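Local coordinates for D-isomer specific 2-hydroxyacid dehydrogenase family protein (Aeromonas salmonicida subsp. salmonicida, PDB 3HG7) that probably acts as an NAD-dependent oxidoreductase that interconverts D-2-hydroxyacids and 2-oxoacids, at residues 55-59 with 77-83; 90-96 with 306-312; 6-12 with 48-54. The protein carries 1 engineered substitution. All coordinates share one frame; numbering follows the deposited sequence.

Contact 1 (55-59 with 77-83); sequences PARAK and GVDVLLD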
loop_
_atom_site.group_PDB
_atom_site.type_symbol
_atom_site.label_atom_id
_atom_site.label_comp_id
_atom_site.label_asym_id
_atom_site.label_seq_id
_atom_site.Cartn_x
_atom_site.Cartn_y
_atom_site.Cartn_z
ATOM N N PRO A 55 5.831 1.262 12.698
ATOM C CA PRO A 55 7.258 1.640 12.636
ATOM C C PRO A 55 7.587 3.026 13.160
ATOM O O PRO A 55 8.521 3.152 13.954
ATOM C CB PRO A 55 7.558 1.564 11.148
ATOM C CG PRO A 55 6.700 0.435 10.701
ATOM C CD PRO A 55 5.395 0.639 11.441
ATOM N N ALA A 56 6.832 4.054 12.746
ATOM C CA ALA A 56 7.113 5.424 13.238
ATOM C C ALA A 56 6.977 5.557 14.750
ATOM O O ALA A 56 7.619 6.390 15.354
ATOM C CB ALA A 56 6.251 6.444 12.537
ATOM N N ARG A 57 6.125 4.763 15.372
ATOM C CA ARG A 57 6.055 4.857 16.814
ATOM C C ARG A 57 7.166 4.158 17.546
ATOM O O ARG A 57 7.614 4.635 18.599
ATOM C CB ARG A 57 4.701 4.468 17.344
ATOM C CG ARG A 57 3.878 5.715 17.381
ATOM C CD ARG A 57 2.562 5.481 17.902
ATOM N NE ARG A 57 2.582 5.227 19.331
ATOM C CZ ARG A 57 1.467 4.922 19.959
ATOM N NH1 ARG A 57 0.364 4.904 19.225
ATOM N NH2 ARG A 57 1.446 4.622 21.239
ATOM N N ALA A 58 7.623 3.065 16.994
ATOM C CA ALA A 58 8.721 2.321 17.625
ATOM C C ALA A 58 10.065 3.008 17.441
ATOM O O ALA A 58 10.917 2.956 18.327
ATOM C CB ALA A 58 8.762 0.926 17.048
ATOM N N LYS A 59 10.266 3.622 16.277
ATOM C CA LYS A 59 11.585 4.142 15.881
ATOM C C LYS A 59 12.353 4.978 16.918
ATOM O O LYS A 59 13.545 4.703 17.133
ATOM C CB LYS A 59 11.545 4.852 14.508
ATOM C CG LYS A 59 12.939 5.286 14.007
ATOM C CD LYS A 59 12.914 5.926 12.615
ATOM C CE LYS A 59 14.329 6.030 12.055
ATOM N NZ LYS A 59 14.314 6.315 10.572
ATOM N N GLY A 77 4.788 -1.138 5.185
ATOM C CA GLY A 77 5.990 -0.338 4.938
ATOM C C GLY A 77 6.836 -0.195 6.200
ATOM O O GLY A 77 6.325 0.233 7.233
ATOM N N VAL A 78 8.123 -0.509 6.109
ATOM C CA VAL A 78 9.010 -0.502 7.297
ATOM C C VAL A 78 10.281 0.267 6.990
ATOM O O VAL A 78 11.256 0.184 7.723
ATOM C CB VAL A 78 9.375 -1.940 7.815
ATOM C CG1 VAL A 78 8.136 -2.658 8.375
ATOM C CG2 VAL A 78 10.087 -2.776 6.718
ATOM N N ASP A 79 10.274 1.029 5.890
ATOM C CA ASP A 79 11.503 1.704 5.473
ATOM C C ASP A 79 12.180 2.552 6.517
ATOM O O ASP A 79 13.402 2.649 6.535
ATOM C CB ASP A 79 11.299 2.495 4.182
ATOM C CG ASP A 79 11.233 1.602 2.991
ATOM O OD1 ASP A 79 10.151 1.027 2.754
ATOM O OD2 ASP A 79 12.271 1.453 2.310
ATOM N N VAL A 80 11.412 3.149 7.416
ATOM C CA VAL A 80 12.019 3.982 8.439
ATOM C C VAL A 80 12.907 3.173 9.400
ATOM O O VAL A 80 13.751 3.735 10.090
ATOM C CB VAL A 80 10.970 4.820 9.212
ATOM C CG1 VAL A 80 10.192 5.755 8.242
ATOM C CG2 VAL A 80 10.023 3.913 10.024
ATOM N N LEU A 81 12.721 1.853 9.415
ATOM C CA LEU A 81 13.495 0.952 10.283
ATOM C C LEU A 81 14.754 0.383 9.613
ATOM O O LEU A 81 15.549 -0.312 10.260
ATOM C CB LEU A 81 12.601 -0.175 10.817
ATOM C CG LEU A 81 11.274 0.231 11.473
ATOM C CD1 LEU A 81 10.445 -1.003 11.754
ATOM C CD2 LEU A 81 11.532 1.007 12.777
ATOM N N LEU A 82 14.940 0.691 8.327
ATOM C CA LEU A 82 16.118 0.241 7.591
ATOM C C LEU A 82 17.221 1.295 7.635
ATOM O O LEU A 82 18.318 1.093 7.096
ATOM C CB LEU A 82 15.765 -0.099 6.137
ATOM C CG LEU A 82 14.518 -0.950 5.875
ATOM C CD1 LEU A 82 14.285 -1.074 4.385
ATOM C CD2 LEU A 82 14.580 -2.321 6.536
ATOM N N ASP A 83 16.910 2.419 8.274
ATOM C CA ASP A 83 17.867 3.482 8.532
ATOM C C ASP A 83 19.135 2.879 9.137
ATOM O O ASP A 83 19.067 2.087 10.086
ATOM C CB ASP A 83 17.220 4.504 9.479
ATOM C CG ASP A 83 18.051 5.765 9.679
ATOM O OD1 ASP A 83 19.284 5.751 9.474
ATOM O OD2 ASP A 83 17.454 6.787 10.082
#

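Contact 2 (90-96 with 306-312); sequences YQLTNVR and LDGKIDF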
loop_
_atom_site.group_PDB
_atom_site.type_symbol
_atom_site.label_atom_id
_atom_site.label_comp_id
_atom_site.label_asym_id
_atom_site.label_seq_id
_atom_site.Cartn_x
_atom_site.Cartn_y
_atom_site.Cartn_z
ATOM N N TYR A 90 17.558 -7.874 15.998
ATOM C CA TYR A 90 16.244 -8.453 16.249
ATOM C C TYR A 90 15.595 -8.874 14.914
ATOM O O TYR A 90 16.062 -8.493 13.820
ATOM C CB TYR A 90 15.332 -7.454 17.011
ATOM C CG TYR A 90 14.904 -6.261 16.170
ATOM C CD1 TYR A 90 15.699 -5.125 16.083
ATOM C CD2 TYR A 90 13.730 -6.311 15.415
ATOM C CE1 TYR A 90 15.331 -4.046 15.283
ATOM C CE2 TYR A 90 13.331 -5.232 14.623
ATOM C CZ TYR A 90 14.146 -4.098 14.568
ATOM O OH TYR A 90 13.766 -3.028 13.773
ATOM N N GLN A 91 14.515 -9.643 14.994
ATOM C CA GLN A 91 13.790 -10.055 13.804
ATOM C C GLN A 91 12.672 -9.065 13.560
ATOM O O GLN A 91 11.819 -8.876 14.422
ATOM C CB GLN A 91 13.167 -11.432 13.969
ATOM C CG GLN A 91 14.167 -12.547 14.256
ATOM C CD GLN A 91 13.625 -13.883 13.830
ATOM O OE1 GLN A 91 13.504 -14.160 12.636
ATOM N NE2 GLN A 91 13.242 -14.698 14.797
ATOM N N LEU A 92 12.671 -8.456 12.388
ATOM C CA LEU A 92 11.546 -7.587 11.995
ATOM C C LEU A 92 10.656 -8.320 10.991
ATOM O O LEU A 92 11.165 -8.862 9.995
ATOM C CB LEU A 92 12.075 -6.294 11.369
ATOM C CG LEU A 92 11.041 -5.315 10.784
ATOM C CD1 LEU A 92 10.089 -4.719 11.858
ATOM C CD2 LEU A 92 11.855 -4.245 10.085
ATOM N N THR A 93 9.340 -8.342 11.244
ATOM C CA THR A 93 8.371 -8.797 10.235
ATOM C C THR A 93 7.366 -7.704 9.906
ATOM O O THR A 93 7.032 -6.874 10.748
ATOM C CB THR A 93 7.597 -10.037 10.694
ATOM O OG1 THR A 93 6.975 -9.738 11.934
ATOM C CG2 THR A 93 8.538 -11.252 10.878
ATOM N N ASN A 94 6.875 -7.701 8.677
ATOM C CA ASN A 94 5.846 -6.743 8.329
ATOM C C ASN A 94 4.551 -7.482 8.103
ATOM O O ASN A 94 4.454 -8.669 8.455
ATOM C CB ASN A 94 6.284 -5.917 7.128
ATOM C CG ASN A 94 6.257 -6.707 5.834
ATOM O OD1 ASN A 94 6.386 -7.938 5.834
ATOM N ND2 ASN A 94 6.100 -6.000 4.712
ATOM N N VAL A 95 3.566 -6.796 7.506
ATOM C CA VAL A 95 2.261 -7.351 7.219
ATOM C C VAL A 95 2.179 -7.547 5.699
ATOM O O VAL A 95 2.416 -6.603 4.930
ATOM C CB VAL A 95 1.099 -6.380 7.760
ATOM C CG1 VAL A 95 -0.243 -6.827 7.235
ATOM C CG2 VAL A 95 1.068 -6.403 9.266
ATOM N N ARG A 96 1.942 -8.782 5.262
ATOM C CA ARG A 96 1.725 -9.028 3.840
ATOM C C ARG A 96 0.576 -9.982 3.551
ATOM O O ARG A 96 0.144 -10.723 4.423
ATOM C CB ARG A 96 3.026 -9.451 3.155
ATOM C CG ARG A 96 3.605 -10.779 3.600
ATOM C CD ARG A 96 4.283 -11.405 2.392
ATOM N NE ARG A 96 4.460 -12.859 2.479
ATOM C CZ ARG A 96 3.486 -13.762 2.343
ATOM N NH1 ARG A 96 2.223 -13.389 2.142
ATOM N NH2 ARG A 96 3.786 -15.057 2.440
ATOM N N LEU A 306 10.071 -17.060 10.693
ATOM C CA LEU A 306 8.924 -16.168 10.673
ATOM C C LEU A 306 8.520 -15.798 9.263
ATOM O O LEU A 306 9.378 -15.711 8.371
ATOM C CB LEU A 306 9.175 -14.885 11.487
ATOM C CG LEU A 306 9.854 -15.094 12.840
ATOM C CD1 LEU A 306 9.942 -13.739 13.516
ATOM C CD2 LEU A 306 8.959 -16.063 13.614
ATOM N N ASP A 307 7.221 -15.615 9.083
ATOM C CA ASP A 307 6.682 -15.140 7.808
ATOM C C ASP A 307 6.679 -13.620 7.825
ATOM O O ASP A 307 6.507 -13.000 8.877
ATOM C CB ASP A 307 5.263 -15.663 7.580
ATOM C CG ASP A 307 4.741 -15.385 6.137
ATOM O OD1 ASP A 307 5.510 -15.547 5.156
ATOM O OD2 ASP A 307 3.569 -14.996 6.004
ATOM N N GLY A 308 6.897 -13.033 6.653
ATOM C CA GLY A 308 6.922 -11.592 6.498
ATOM C C GLY A 308 8.237 -11.027 6.992
ATOM O O GLY A 308 8.344 -9.837 7.273
ATOM N N LYS A 309 9.240 -11.888 7.093
ATOM C CA LYS A 309 10.509 -11.491 7.653
ATOM C C LYS A 309 11.206 -10.522 6.714
ATOM O O LYS A 309 11.275 -10.755 5.502
ATOM C CB LYS A 309 11.414 -12.711 7.907
ATOM C CG LYS A 309 12.859 -12.342 8.057
ATOM C CD LYS A 309 13.155 -11.994 9.480
ATOM C CE LYS A 309 13.933 -13.119 10.107
ATOM N NZ LYS A 309 15.364 -12.790 10.272
ATOM N N ILE A 310 11.762 -9.471 7.299
ATOM C CA ILE A 310 12.487 -8.441 6.582
ATOM C C ILE A 310 13.990 -8.678 6.671
ATOM O O ILE A 310 14.540 -8.858 7.755
ATOM C CB ILE A 310 12.123 -7.035 7.139
ATOM C CG1 ILE A 310 10.619 -6.783 6.997
ATOM C CG2 ILE A 310 12.955 -5.943 6.490
ATOM C CD1 ILE A 310 10.063 -6.788 5.570
ATOM N N ASP A 311 14.648 -8.711 5.519
ATOM C CA ASP A 311 16.100 -8.853 5.463
ATOM C C ASP A 311 16.696 -7.454 5.536
ATOM O O ASP A 311 16.478 -6.639 4.639
ATOM C CB ASP A 311 16.518 -9.555 4.160
ATOM C CG ASP A 311 18.032 -9.736 4.035
ATOM O OD1 ASP A 311 18.725 -9.941 5.063
ATOM O OD2 ASP A 311 18.531 -9.682 2.887
ATOM N N PHE A 312 17.427 -7.163 6.608
ATOM C CA PHE A 312 18.050 -5.847 6.753
ATOM C C PHE A 312 19.044 -5.526 5.607
ATOM O O PHE A 312 19.174 -4.365 5.195
ATOM C CB PHE A 312 18.677 -5.688 8.146
ATOM C CG PHE A 312 17.660 -5.420 9.245
ATOM C CD1 PHE A 312 16.813 -4.315 9.177
ATOM C CD2 PHE A 312 17.561 -6.267 10.343
ATOM C CE1 PHE A 312 15.884 -4.055 10.188
ATOM C CE2 PHE A 312 16.633 -6.015 11.363
ATOM C CZ PHE A 312 15.791 -4.913 11.280
HETATM O O HOH W 1 12.982 -16.215 11.082
HETATM O O HOH W 2 14.683 -8.896 10.471
#

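Contact 3 (6-12 with 48-54); sequences RTLLLLS and AHILMAE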
loop_
_atom_site.group_PDB
_atom_site.type_symbol
_atom_site.label_atom_id
_atom_site.label_comp_id
_atom_site.label_asym_id
_atom_site.label_seq_id
_atom_site.Cartn_x
_atom_site.Cartn_y
_atom_site.Cartn_z
ATOM N N ARG A 6 7.751 -14.261 28.641
ATOM C CA ARG A 6 8.083 -13.181 27.717
ATOM C C ARG A 6 7.096 -12.046 27.893
ATOM O O ARG A 6 5.986 -12.248 28.394
ATOM C CB ARG A 6 8.077 -13.632 26.250
ATOM C CG ARG A 6 9.273 -14.530 25.867
ATOM C CD ARG A 6 9.215 -14.860 24.389
ATOM N NE ARG A 6 10.229 -15.845 23.982
ATOM C CZ ARG A 6 10.043 -17.161 23.964
ATOM N NH1 ARG A 6 11.003 -17.962 23.510
ATOM N NH2 ARG A 6 8.904 -17.687 24.387
ATOM N N THR A 7 7.515 -10.863 27.455
ATOM C CA THR A 7 6.687 -9.652 27.488
ATOM C C THR A 7 6.499 -9.112 26.076
ATOM O O THR A 7 7.471 -8.980 25.348
ATOM C CB THR A 7 7.355 -8.589 28.361
ATOM O OG1 THR A 7 7.372 -9.043 29.731
ATOM C CG2 THR A 7 6.567 -7.236 28.308
ATOM N N LEU A 8 5.250 -8.854 25.712
ATOM C CA LEU A 8 4.890 -8.190 24.460
ATOM C C LEU A 8 4.505 -6.756 24.831
ATOM O O LEU A 8 3.739 -6.553 25.772
ATOM C CB LEU A 8 3.674 -8.855 23.834
ATOM C CG LEU A 8 2.923 -8.076 22.729
ATOM C CD1 LEU A 8 3.823 -7.820 21.504
ATOM C CD2 LEU A 8 1.689 -8.861 22.322
ATOM N N LEU A 9 5.030 -5.782 24.093
ATOM C CA LEU A 9 4.566 -4.396 24.254
ATOM C C LEU A 9 3.780 -3.977 23.014
ATOM O O LEU A 9 4.291 -4.124 21.913
ATOM C CB LEU A 9 5.738 -3.430 24.484
ATOM C CG LEU A 9 5.360 -1.926 24.626
ATOM C CD1 LEU A 9 4.457 -1.704 25.836
ATOM C CD2 LEU A 9 6.645 -1.085 24.809
ATOM N N LEU A 10 2.573 -3.411 23.223
ATOM C CA LEU A 10 1.710 -2.917 22.141
ATOM C C LEU A 10 1.904 -1.408 22.058
ATOM O O LEU A 10 1.714 -0.719 23.053
ATOM C CB LEU A 10 0.240 -3.209 22.465
ATOM C CG LEU A 10 -0.085 -4.709 22.572
ATOM C CD1 LEU A 10 -1.511 -4.878 22.970
ATOM C CD2 LEU A 10 0.152 -5.353 21.199
ATOM N N LEU A 11 2.360 -0.944 20.900
ATOM C CA LEU A 11 2.650 0.466 20.649
ATOM C C LEU A 11 2.008 0.838 19.283
ATOM O O LEU A 11 2.698 1.234 18.300
ATOM C CB LEU A 11 4.151 0.672 20.638
ATOM C CG LEU A 11 4.759 2.040 20.400
ATOM C CD1 LEU A 11 4.320 3.002 21.484
ATOM C CD2 LEU A 11 6.272 1.874 20.421
ATOM N N SER A 12 0.676 0.704 19.252
ATOM C CA SER A 12 -0.132 0.929 18.055
ATOM C C SER A 12 -1.309 1.884 18.306
ATOM O O SER A 12 -1.868 1.908 19.391
ATOM C CB SER A 12 -0.708 -0.395 17.559
ATOM O OG SER A 12 -1.593 -0.172 16.466
ATOM N N ALA A 48 10.485 -5.368 26.859
ATOM C CA ALA A 48 9.743 -6.121 25.829
ATOM C C ALA A 48 10.652 -7.064 25.061
ATOM O O ALA A 48 11.629 -6.630 24.421
ATOM C CB ALA A 48 9.075 -5.161 24.870
ATOM N N HIS A 49 10.335 -8.350 25.127
ATOM C CA HIS A 49 10.912 -9.299 24.177
ATOM C C HIS A 49 10.270 -9.233 22.798
ATOM O O HIS A 49 10.940 -9.486 21.808
ATOM C CB HIS A 49 10.823 -10.718 24.721
ATOM C CG HIS A 49 11.317 -10.828 26.120
ATOM N ND1 HIS A 49 10.470 -10.723 27.201
ATOM C CD2 HIS A 49 12.567 -10.965 26.627
ATOM C CE1 HIS A 49 11.177 -10.832 28.319
ATOM N NE2 HIS A 49 12.450 -10.963 28.000
ATOM N N ILE A 50 8.986 -8.888 22.749
ATOM C CA ILE A 50 8.248 -8.842 21.480
ATOM C C ILE A 50 7.621 -7.481 21.406
ATOM O O ILE A 50 7.146 -6.985 22.411
ATOM C CB ILE A 50 7.126 -9.923 21.426
ATOM C CG1 ILE A 50 7.757 -11.318 21.665
ATOM C CG2 ILE A 50 6.446 -9.932 20.025
ATOM C CD1 ILE A 50 6.746 -12.435 21.647
ATOM N N LEU A 51 7.598 -6.881 20.221
ATOM C CA LEU A 51 6.921 -5.589 20.065
ATOM C C LEU A 51 5.929 -5.672 18.882
ATOM O O LEU A 51 6.256 -6.230 17.819
ATOM C CB LEU A 51 7.975 -4.520 19.778
ATOM C CG LEU A 51 7.471 -3.085 19.599
ATOM C CD1 LEU A 51 6.982 -2.529 20.937
ATOM C CD2 LEU A 51 8.599 -2.226 19.029
ATOM N N MET A 52 4.722 -5.131 19.052
ATOM C CA MET A 52 3.838 -4.933 17.882
ATOM C C MET A 52 3.481 -3.449 17.829
ATOM O O MET A 52 2.955 -2.918 18.815
ATOM C CB MET A 52 2.568 -5.768 17.983
ATOM C CG MET A 52 1.605 -5.541 16.764
ATOM S SD MET A 52 0.703 -6.966 16.045
ATOM C CE MET A 52 -0.250 -7.370 17.486
ATOM N N ALA A 53 3.794 -2.798 16.714
ATOM C CA ALA A 53 3.768 -1.318 16.656
ATOM C C ALA A 53 3.763 -0.835 15.240
ATOM O O ALA A 53 4.089 -1.583 14.318
ATOM C CB ALA A 53 5.010 -0.741 17.341
ATOM N N GLU A 54 3.395 0.438 15.064
ATOM C CA GLU A 54 3.645 1.094 13.781
ATOM C C GLU A 54 5.114 1.450 13.827
ATOM O O GLU A 54 5.623 1.857 14.888
ATOM C CB GLU A 54 2.776 2.351 13.622
ATOM C CG GLU A 54 1.373 2.041 13.162
ATOM C CD GLU A 54 0.462 1.667 14.311
ATOM O OE1 GLU A 54 0.177 2.558 15.136
ATOM O OE2 GLU A 54 -0.043 0.520 14.342
#

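Contact 1 (55-59 with 77-83)
Pro-55, which opens helix 55-58, and Lys-59, one turn on, meet a 3-10 turn at 79-81 in the loop that joins strand 70-73 to strand 91-93. The contact lies in the flavodoxin-like parallel alpha/beta domain, probably the substrate-binding domain as in relatives. The pyrrolidine ring of Pro-55 is the apolar wedge: its CB lies 3.6 Å from CG2 of Val-80 and 3.9 Å from CD1 of Leu-81, while its CG faces the carbonyl oxygen of Gly-77. Val-78 adds its CG1 branch, which meets the ring obliquely.

Beside this packing runs Lys-59. With CG opposite its backbone N (chi1 -174°) and every later torsion extended, the chain reaches across the turn and carries NZ to two acceptors. NZ is 2.7 Å from Val-80 O, in the carbonyl plane and on a lone pair, with a C=O...N angle of 133°. It is also 3.2 Å from Asp-83 OD2, a salt bridge that uses the anti lone pair of that oxygen. Asp-83 OD2 has a second cationic partner in Arg-85, so its charge is probably shared between the two cations.

Outside this shell, the turn is held by its own backbone bonds, Leu-81 N to Val-78 O and Leu-82 N to Asp-79 O. Pro-55 and Val-78 both touch Ser-73 of strand 70-73. On the helix side, Lys-59 N donates to Pro-55 O at 2.9 Å, closing the turn from which the lysine chain departs.

Contact 2 (90-96 with 306-312)
Tyr-90 and Phe-312 owe their meeting to their first torsions: chi1 of 70° sets the tyrosine ring between its backbone N and carbonyl carbon, and chi1 of -77° places the Phe-312 ring anti to its carbonyl carbon, beside its N, from where its edge meets the tyrosine. Their T-shaped stack has planes 75° apart and centroids 5.5 Å apart, with Phe-312 CE2 over the tyrosine face and CZ toward its hydroxyl end, 3.8 Å from Tyr-90 CZ. The same Phe-312 CZ also touches CB of Leu-92, while the end of the Leu-92 side chain lies alongside Ile-310.

Further along, the backbones meet locally in antiparallel sense at a single bridge, Thr-93 with Lys-309, a non-hydrogen-bonded pair flanked by Ile-310 N to Leu-92 O (2.8 Å) and Asn-94 N to Gly-308 O (2.9 Å). A water extends the pairing from Leu-92 N to Ile-310 O. At the far end, Arg-96 NH2 and Asp-307 OD1 make a salt bridge of 3.3 Å, guanidinium and carboxylate nearly perpendicular.

Strand 91-93 ends the parallel sheet, its other edge bonded to strand 70-73, so the 306-312 tail lies along the sheet border. Leu-306 packs on Phe-300 and Asn-296 of the preceding helix 286-301, and on Trp-70.

Contact 3 (6-12 with 48-54)
Arg-6 and Thr-7 meet His-49 first: Thr-7 N donates to ND1 (3.0 Å), lying in the imidazole plane at the ring edge, so ND1 serves as an acceptor. Thr-7 O then takes Ile-50 N, with a weaker second bond from His-49 N.

At Leu-8, CD1 lies over the neighbouring strand, 3.7 Å from Ile-50 CG2, and the side chains cross at a slant. Leu-9 turns to the other face, where its CB touches Ala-48 CB (3.8 Å) and Leu-51 CD1; its backbone bonds to Ile-50 O and Met-52 N. Leu-10 returns to the face of Leu-8, its CD2 beside Met-52 CB; Met-52 packs on Tyr-18 and Leu-22 of helix 15-24, and Leu-8 also on Leu-22. Leu-11 N gives Met-52 O a nearly straight bond (175° at the hydrogen), and its CB sits 3.7 Å from Ala-53 CB.

Ser-12 closes the run: OG donates to the syn lone pair of Glu-54 OE2 at 2.7 Å. That buried carboxylate is also held by Thr-74 OG1 and Gln-13 N, while Glu-54 itself occupies the N-cap position of helix 55-58. The two strand segments, their directions 15° from parallel, lie inside a sheet of order 2-1-3-4-5, with strand 30-34 on the outer side of 6-11, the order of the flavodoxin-like fold.

Overall arrangement
All three contacts belong to one open-sheet domain. Contact 3 joins two inner strands, whereas contact 2 closes the 91-93 border; their centres are 14 Å apart and their nearest atoms about 7 Å, with strand 70-73 between. Contact 1 lies over the sheet and touches both: Ala-58 CB is 3.7 Å from Leu-51 CD2 of contact 3, and Leu-81 CD1 is 3.7 Å from Leu-92 CD1 of contact 2. Phe-71 of strand 70-73 is common ground, touched by Ala-58, Leu-51, Leu-81 and Leu-92. Through a salt bridge from Asp-79 OD1 to Arg-231, contact 1 also reaches the Rossmann domain, consistent with a place near the interdomain cleft that houses the active site in this family.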